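Local coordinates for protein PKS (PDB 4OQJ) that probably catalyses chain-building condensation of acyl groups as a ketosynthase of the AT-less type I polyketide synthase for oxazolomycin, at residues A[300-306]-A[339-343]; A[309-314]-A[344-350]; A[196-200]-A[441-445]. One frame throughout, in Å; residues are numbered along the deposited sequence.

The contacts lie on both sides of strand 441-448 in the thiolase-type ketosynthase fold. Interactions 1 and 2, centres about 10 Å apart, are successive levels of a single pairing between helices 302-316 and 336-348; a probable hydrogen bond from Gln346 NE2 to Gln303 OE1 (3.0 Å) joins them. Interaction 3, its centre about 15 Å and 16 Å from theirs, sets helix 195-209 on the other side of the strand. Asn442 and His444 meet helix 302-316 (Asn442 ND2 to Gly304 C and His444 O to Ala312 CB, both 3.5 Å). Helix 195-209 starts within the TACSTS motif, which in ketosynthases carries the nucleophilic cysteine. A potassium ion at Ser292 and Lys294 lies about 10 Å from the Ser301 side chain.

Interaction 1 (A[300-306]-A[339-343]); sequences PSVQGQA and IEVAA
Ile339 (chi1 m, chi2 t) lies across the start of the opposing helix: its CD1 is 4.0 Å from Pro300 CG and its CG2 3.7 Å from Val302 CG2. Pro300 and Ser301 are extended, and the chain becomes helical from Val302. Ser301 is the N-cap; its OG accepts from Gly304 N (3.2 Å), while its O receives Gln305 N (3.2 Å). Residues 339-343 are helical throughout. The short axes cross at -50°, their N-to-C directions 50° apart, and approach to 8.5 Å. Ala306 and Ala343 are the closest backbone pair (CA to CA 4.4 Å), the alanines letting the backbones come this near; Ala343 CB lies 3.5 Å from Val302 O, 3.6 Å from Gln305 CB and 4.1 Å from Ala306 CB. Val302, chi1 t, turns CG1 to Ala343 CB (4.0 Å) and CG2 to Ile339. No direct hydrogen bond spans the segments. Instead Gln305 (m, t) brings OE1 to 3.3 Å from Glu340 CA, and a water donates to Gln305 OE1 (2.7 Å) and Glu340 O (3.0 Å). The Glu340 carboxylate accepts from the backbone N of His329 and Gly330, in EAHGTAT, this chain's version of the ketosynthase EAHGTGT motif. The pair belongs to the outer helical layer of the thiolase fold: Gln305 and Glu340 both rest on Phe436 of strand 430-436, and Gly304 O accepts a hydrogen bond from Asn288 ND2 of strand 280-289.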
loop_
_atom_site.group_PDB
_atom_site.type_symbol
_atom_site.label_atom_id
_atom_site.label_comp_id
_atom_site.label_asym_id
_atom_site.label_seq_id
_atom_site.Cartn_x
_atom_site.Cartn_y
_atom_site.Cartn_z
ATOM N N PRO A 300 8.399 -21.797 -1.692
ATOM C CA PRO A 300 9.037 -21.002 -0.640
ATOM C C PRO A 300 10.446 -20.567 -1.049
ATOM O O PRO A 300 10.937 -21.005 -2.088
ATOM C CB PRO A 300 9.082 -21.962 0.558
ATOM C CG PRO A 300 8.564 -23.292 0.053
ATOM C CD PRO A 300 8.562 -23.234 -1.431
ATOM N N SER A 301 11.077 -19.710 -0.249
ATOM C CA SER A 301 12.430 -19.242 -0.547
ATOM C C SER A 301 13.225 -18.965 0.734
ATOM O O SER A 301 12.915 -18.019 1.487
ATOM C CB SER A 301 12.361 -17.976 -1.418
ATOM O OG SER A 301 13.637 -17.364 -1.586
ATOM N N VAL A 302 14.251 -19.779 0.979
ATOM C CA VAL A 302 15.114 -19.589 2.146
ATOM C C VAL A 302 15.726 -18.195 2.119
ATOM O O VAL A 302 15.737 -17.490 3.119
ATOM C CB VAL A 302 16.263 -20.621 2.214
ATOM C CG1 VAL A 302 17.063 -20.447 3.503
ATOM C CG2 VAL A 302 15.739 -22.032 2.146
ATOM N N GLN A 303 16.229 -17.801 0.957
ATOM C CA GLN A 303 16.976 -16.550 0.875
ATOM C C GLN A 303 16.109 -15.329 1.086
ATOM O O GLN A 303 16.530 -14.400 1.775
ATOM C CB GLN A 303 17.711 -16.471 -0.458
ATOM C CG GLN A 303 18.837 -17.492 -0.542
ATOM C CD GLN A 303 19.755 -17.461 0.695
ATOM O OE1 GLN A 303 20.140 -16.391 1.173
ATOM N NE2 GLN A 303 20.082 -18.641 1.221
ATOM N N GLY A 304 14.899 -15.333 0.528
ATOM C CA GLY A 304 13.984 -14.223 0.706
ATOM C C GLY A 304 13.610 -14.047 2.167
ATOM O O GLY A 304 13.592 -12.932 2.697
ATOM N N GLN A 305 13.296 -15.153 2.824
ATOM C CA GLN A 305 12.964 -15.128 4.248
ATOM C C GLN A 305 14.165 -14.674 5.090
ATOM O O GLN A 305 14.046 -13.789 5.942
ATOM C CB GLN A 305 12.502 -16.503 4.724
ATOM C CG GLN A 305 11.183 -17.002 4.153
ATOM C CD GLN A 305 10.813 -18.377 4.724
ATOM O OE1 GLN A 305 11.211 -18.723 5.832
ATOM N NE2 GLN A 305 10.078 -19.163 3.959
ATOM N N ALA A 306 15.326 -15.268 4.849
ATOM C CA ALA A 306 16.508 -14.921 5.637
ATOM C C ALA A 306 16.796 -13.419 5.517
ATOM O O ALA A 306 17.108 -12.749 6.503
ATOM C CB ALA A 306 17.711 -15.745 5.183
ATOM N N ILE A 339 12.579 -25.099 5.941
ATOM C CA ILE A 339 13.013 -23.896 5.246
ATOM C C ILE A 339 12.913 -22.671 6.167
ATOM O O ILE A 339 13.832 -21.839 6.212
ATOM C CB ILE A 339 12.186 -23.687 3.937
ATOM C CG1 ILE A 339 12.705 -24.657 2.855
ATOM C CG2 ILE A 339 12.242 -22.243 3.456
ATOM C CD1 ILE A 339 12.078 -24.500 1.498
ATOM N N GLU A 340 11.821 -22.552 6.915
ATOM C CA GLU A 340 11.650 -21.365 7.746
ATOM C C GLU A 340 12.753 -21.302 8.812
ATOM O O GLU A 340 13.319 -20.240 9.078
ATOM C CB GLU A 340 10.264 -21.321 8.410
ATOM C CG GLU A 340 10.081 -20.036 9.217
ATOM C CD GLU A 340 8.632 -19.706 9.538
ATOM O OE1 GLU A 340 7.765 -20.596 9.378
ATOM O OE2 GLU A 340 8.375 -18.545 9.947
ATOM N N VAL A 341 13.076 -22.442 9.397
ATOM C CA VAL A 341 14.088 -22.493 10.446
ATOM C C VAL A 341 15.483 -22.302 9.858
ATOM O O VAL A 341 16.338 -21.675 10.477
ATOM C CB VAL A 341 14.001 -23.806 11.211
ATOM C CG1 VAL A 341 15.113 -23.910 12.250
ATOM C CG2 VAL A 341 12.620 -23.915 11.891
ATOM N N ALA A 342 15.717 -22.850 8.669
ATOM C CA ALA A 342 16.992 -22.641 7.984
ATOM C C ALA A 342 17.206 -21.154 7.707
ATOM O O ALA A 342 18.315 -20.643 7.833
ATOM C CB ALA A 342 17.044 -23.432 6.685
ATOM N N ALA A 343 16.137 -20.458 7.346
ATOM C CA ALA A 343 16.219 -19.037 7.041
ATOM C C ALA A 343 16.487 -18.218 8.303
ATOM O O ALA A 343 17.301 -17.304 8.290
ATOM C CB ALA A 343 14.934 -18.567 6.365
HETATM O O HOH W 1 12.117 -17.682 8.206
#

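Interaction 2 (A[309-314]-A[344-350]); sequences VAEAQE and LNQAFNR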
loop_
_atom_site.group_PDB
_atom_site.type_symbol
_atom_site.label_atom_id
_atom_site.label_comp_id
_atom_site.label_asym_id
_atom_site.label_seq_id
_atom_site.Cartn_x
_atom_site.Cartn_y
_atom_site.Cartn_z
ATOM N N VAL A 309 14.314 -11.061 7.505
ATOM C CA VAL A 309 14.528 -11.123 8.954
ATOM C C VAL A 309 15.754 -10.296 9.349
ATOM O O VAL A 309 15.711 -9.474 10.276
ATOM C CB VAL A 309 14.684 -12.578 9.424
ATOM C CG1 VAL A 309 15.137 -12.661 10.898
ATOM C CG2 VAL A 309 13.374 -13.305 9.237
ATOM N N ALA A 310 16.848 -10.496 8.626
ATOM C CA ALA A 310 18.062 -9.737 8.878
ATOM C C ALA A 310 17.803 -8.244 8.694
ATOM O O ALA A 310 18.245 -7.431 9.500
ATOM C CB ALA A 310 19.189 -10.215 7.947
ATOM N N GLU A 311 17.070 -7.886 7.645
ATOM C CA GLU A 311 16.797 -6.486 7.315
ATOM C C GLU A 311 15.994 -5.822 8.419
ATOM O O GLU A 311 16.239 -4.680 8.789
ATOM C CB GLU A 311 16.036 -6.365 5.982
ATOM C CG GLU A 311 15.849 -4.921 5.515
ATOM C CD GLU A 311 15.044 -4.774 4.219
ATOM O OE1 GLU A 311 14.874 -5.758 3.473
ATOM O OE2 GLU A 311 14.583 -3.654 3.944
ATOM N N ALA A 312 15.022 -6.545 8.953
ATOM C CA ALA A 312 14.203 -6.001 10.047
ATOM C C ALA A 312 15.046 -5.758 11.304
ATOM O O ALA A 312 14.922 -4.714 11.953
ATOM C CB ALA A 312 13.052 -6.943 10.360
ATOM N N GLN A 313 15.911 -6.708 11.645
ATOM C CA GLN A 313 16.761 -6.555 12.816
ATOM C C GLN A 313 17.726 -5.380 12.649
ATOM O O GLN A 313 17.963 -4.623 13.593
ATOM C CB GLN A 313 17.545 -7.842 13.090
ATOM C CG GLN A 313 16.680 -8.977 13.566
ATOM C CD GLN A 313 17.460 -10.254 13.800
ATOM O OE1 GLN A 313 18.648 -10.334 13.500
ATOM N NE2 GLN A 313 16.791 -11.261 14.339
ATOM N N GLU A 314 18.279 -5.226 11.452
ATOM C CA GLU A 314 19.225 -4.143 11.192
ATOM C C GLU A 314 18.529 -2.808 11.347
ATOM O O GLU A 314 19.057 -1.891 11.957
ATOM C CB GLU A 314 19.829 -4.257 9.786
ATOM C CG GLU A 314 20.832 -5.374 9.618
ATOM C CD GLU A 314 22.073 -5.194 10.483
ATOM O OE1 GLU A 314 22.365 -4.048 10.901
ATOM O OE2 GLU A 314 22.752 -6.208 10.748
ATOM N N LEU A 344 15.785 -18.545 9.387
ATOM C CA LEU A 344 16.008 -17.904 10.678
ATOM C C LEU A 344 17.424 -18.156 11.207
ATOM O O LEU A 344 18.076 -17.238 11.716
ATOM C CB LEU A 344 14.994 -18.405 11.697
ATOM C CG LEU A 344 13.568 -17.873 11.546
ATOM C CD1 LEU A 344 12.643 -18.716 12.405
ATOM C CD2 LEU A 344 13.501 -16.381 11.946
ATOM N N ASN A 345 17.888 -19.395 11.093
ATOM C CA ASN A 345 19.269 -19.730 11.470
ATOM C C ASN A 345 20.249 -18.836 10.704
ATOM O O ASN A 345 21.157 -18.249 11.284
ATOM C CB ASN A 345 19.594 -21.203 11.187
ATOM C CG ASN A 345 19.046 -22.160 12.243
ATOM O OD1 ASN A 345 18.622 -21.752 13.322
ATOM N ND2 ASN A 345 19.058 -23.452 11.924
ATOM N N GLN A 346 20.049 -18.733 9.396
ATOM C CA GLN A 346 20.963 -17.965 8.552
ATOM C C GLN A 346 20.944 -16.498 8.982
ATOM O O GLN A 346 21.999 -15.885 9.154
ATOM C CB GLN A 346 20.599 -18.098 7.066
ATOM C CG GLN A 346 21.448 -17.221 6.157
ATOM C CD GLN A 346 21.084 -17.346 4.681
ATOM O OE1 GLN A 346 20.926 -18.447 4.160
ATOM N NE2 GLN A 346 20.945 -16.209 4.007
ATOM N N ALA A 347 19.754 -15.930 9.168
ATOM C CA ALA A 347 19.660 -14.540 9.592
ATOM C C ALA A 347 20.286 -14.334 10.975
ATOM O O ALA A 347 21.030 -13.374 11.185
ATOM C CB ALA A 347 18.203 -14.076 9.596
ATOM N N PHE A 348 19.985 -15.230 11.913
ATOM C CA PHE A 348 20.405 -15.043 13.291
ATOM C C PHE A 348 21.915 -15.245 13.453
ATOM O O PHE A 348 22.534 -14.574 14.273
ATOM C CB PHE A 348 19.626 -15.982 14.231
ATOM C CG PHE A 348 18.312 -15.400 14.717
ATOM C CD1 PHE A 348 17.326 -15.015 13.820
ATOM C CD2 PHE A 348 18.070 -15.239 16.074
ATOM C CE1 PHE A 348 16.118 -14.473 14.272
ATOM C CE2 PHE A 348 16.872 -14.705 16.530
ATOM C CZ PHE A 348 15.893 -14.319 15.627
ATOM N N ASN A 349 22.501 -16.135 12.653
ATOM C CA ASN A 349 23.928 -16.468 12.770
ATOM C C ASN A 349 24.824 -15.626 11.864
ATOM O O ASN A 349 26.014 -15.901 11.739
ATOM C CB ASN A 349 24.169 -17.947 12.436
ATOM C CG ASN A 349 23.580 -18.895 13.466
ATOM O OD1 ASN A 349 23.500 -18.579 14.656
ATOM N ND2 ASN A 349 23.177 -20.077 13.009
ATOM N N ARG A 350 24.256 -14.611 11.222
ATOM C CA ARG A 350 24.962 -13.916 10.149
ATOM C C ARG A 350 26.208 -13.151 10.618
ATOM O O ARG A 350 27.122 -12.920 9.830
ATOM C CB ARG A 350 24.008 -12.957 9.433
ATOM C CG ARG A 350 23.626 -11.706 10.231
ATOM C CD ARG A 350 22.565 -10.869 9.495
ATOM N NE ARG A 350 22.225 -9.646 10.229
ATOM C CZ ARG A 350 21.345 -9.587 11.227
ATOM N NH1 ARG A 350 20.702 -10.679 11.624
ATOM N NH2 ARG A 350 21.107 -8.438 11.839
#
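Arg350 ties the end of one helix to the flank of the other: NH2 forms a salt bridge with Glu314 OE2 (3.0 Å), and NH1 donates to Gln313 OE1 (2.8 Å) and, within its own segment, to Ala347 O (2.8 Å). Both acceptors from 309-314 lie at the guanidinium edge, near its plane, whereas Ala310 O sits over one face. This pairing belongs to the outer helical layer of the thiolase fold, with axes 9.5 Å apart at closest and crossing at -36°. Arg350 follows the end of helix 336-348 and reaches back with a p chi1 and an extended chain, so that its CD also packs on Ala310 CB (3.8 Å). Ala310 and Ala347 are the closest backbone pair (CA to CA 5.1 Å). One turn earlier than Gln313, Val309 packs with CG1 3.6 Å from Ala347 CB and 4.0 Å from Phe348 CE1, and CG2 4.1 Å from Leu344 CD2. Beyond the pair, Phe348 meets Phe413 edge-to-face, Val309 rests on His444 of strand 441-448, and Glu311 makes a salt bridge to Arg131 of the second subunit. Gln313 NE2 lies over one face of the Phe348 ring, 3.3 Å from Phe348 CE1.

Interaction 3 (A[196-200]-A[441-445]); sequences SLVAV and TNAHV
Residues 196-200 form one helical turn, closed by Val200 N to Ser196 O (3.1 Å), over the extended strand 441-445; the axes cross at 63° and approach to 7.8 Å. Leu197 (m, t) points at the strand at the closest backbone pairing, Leu197 CA to Ala443 CA 6.0 Å. Its CB meets Ala443 CB at 3.6 Å and its CD2 meets Val445 CG2 at 4.3 Å. Val198, chi1 t, reaches Thr441 CG2 (3.9 Å) and Ala443 CB (4.4 Å) with CG2. Val200, also t, brings CG1 to 4.5 Å from Val445 CG2. No hydrogen bond crosses; the side chains meet through carbon atoms. Thr441, Ala443 and Val445 face the helix, Asn442 and His444 away. Thr441 OG1 makes a hydrogen bond to Ser186 O of the second subunit. Helices 195-209 and 376-390 are consistent with the thiolase fold's central helical layer, sandwiched between two sheets. Helix 376-390 packs beside Leu197 and Val200, strands 280-289 and 430-436 flank strand 441-448, and helix 302-316 covers its other face.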
loop_
_atom_site.group_PDB
_atom_site.type_symbol
_atom_site.label_atom_id
_atom_site.label_comp_id
_atom_site.label_asym_id
_atom_site.label_seq_id
_atom_site.Cartn_x
_atom_site.Cartn_y
_atom_site.Cartn_z
ATOM N N SER A 196 -1.149 -8.603 6.430
ATOM C CA SER A 196 -1.201 -7.950 7.733
ATOM C C SER A 196 0.045 -7.186 8.089
ATOM O O SER A 196 -0.039 -6.049 8.560
ATOM C CB SER A 196 -1.449 -8.979 8.855
ATOM O OG SER A 196 -2.778 -9.445 8.849
ATOM N N LEU A 197 1.197 -7.833 7.966
ATOM C CA LEU A 197 2.447 -7.192 8.363
ATOM C C LEU A 197 2.941 -6.179 7.340
ATOM O O LEU A 197 3.599 -5.215 7.702
ATOM C CB LEU A 197 3.509 -8.248 8.623
ATOM C CG LEU A 197 3.170 -9.259 9.730
ATOM C CD1 LEU A 197 4.398 -10.121 10.040
ATOM C CD2 LEU A 197 2.636 -8.586 11.009
ATOM N N VAL A 198 2.614 -6.373 6.069
ATOM C CA VAL A 198 2.865 -5.333 5.071
ATOM C C VAL A 198 2.061 -4.073 5.416
ATOM O O VAL A 198 2.587 -2.966 5.344
ATOM C CB VAL A 198 2.537 -5.823 3.644
ATOM C CG1 VAL A 198 2.688 -4.699 2.621
ATOM C CG2 VAL A 198 3.447 -6.998 3.263
ATOM N N ALA A 199 0.803 -4.229 5.832
ATOM C CA ALA A 199 0.002 -3.073 6.210
ATOM C C ALA A 199 0.657 -2.380 7.402
ATOM O O ALA A 199 0.752 -1.147 7.445
ATOM C CB ALA A 199 -1.423 -3.483 6.539
ATOM N N VAL A 200 1.126 -3.180 8.364
ATOM C CA VAL A 200 1.834 -2.632 9.516
ATOM C C VAL A 200 3.081 -1.881 9.045
ATOM O O VAL A 200 3.367 -0.775 9.505
ATOM C CB VAL A 200 2.218 -3.746 10.525
ATOM C CG1 VAL A 200 3.220 -3.241 11.558
ATOM C CG2 VAL A 200 0.972 -4.263 11.245
ATOM N N THR A 441 5.947 -12.094 -1.306
ATOM C CA THR A 441 6.234 -10.889 -0.533
ATOM C C THR A 441 6.322 -11.286 0.938
ATOM O O THR A 441 5.378 -11.839 1.506
ATOM C CB THR A 441 5.199 -9.789 -0.770
ATOM O OG1 THR A 441 5.455 -9.204 -2.050
ATOM C CG2 THR A 441 5.300 -8.685 0.298
ATOM N N ASN A 442 7.495 -11.020 1.520
ATOM C CA ASN A 442 7.834 -11.399 2.881
ATOM C C ASN A 442 7.876 -10.205 3.797
ATOM O O ASN A 442 8.282 -9.138 3.386
ATOM C CB ASN A 442 9.197 -12.072 2.917
ATOM C CG ASN A 442 9.314 -13.198 1.916
ATOM O OD1 ASN A 442 8.482 -14.089 1.895
ATOM N ND2 ASN A 442 10.360 -13.159 1.074
ATOM N N ALA A 443 7.485 -10.400 5.050
ATOM C CA ALA A 443 7.526 -9.349 6.047
ATOM C C ALA A 443 8.013 -9.902 7.381
ATOM O O ALA A 443 7.751 -11.064 7.716
ATOM C CB ALA A 443 6.170 -8.729 6.208
ATOM N N HIS A 444 8.739 -9.076 8.125
ATOM C CA HIS A 444 9.174 -9.420 9.480
ATOM C C HIS A 444 9.164 -8.144 10.312
ATOM O O HIS A 444 9.595 -7.089 9.856
ATOM C CB HIS A 444 10.558 -10.062 9.467
ATOM C CG HIS A 444 10.982 -10.659 10.782
ATOM N ND1 HIS A 444 10.605 -11.925 11.187
ATOM C CD2 HIS A 444 11.768 -10.166 11.771
ATOM C CE1 HIS A 444 11.159 -12.190 12.362
ATOM N NE2 HIS A 444 11.876 -11.145 12.732
ATOM N N VAL A 445 8.638 -8.251 11.523
ATOM C CA VAL A 445 8.454 -7.124 12.430
ATOM C C VAL A 445 9.150 -7.427 13.765
ATOM O O VAL A 445 9.037 -8.543 14.306
ATOM C CB VAL A 445 6.959 -6.860 12.646
ATOM C CG1 VAL A 445 6.707 -5.800 13.722
ATOM C CG2 VAL A 445 6.326 -6.465 11.336
#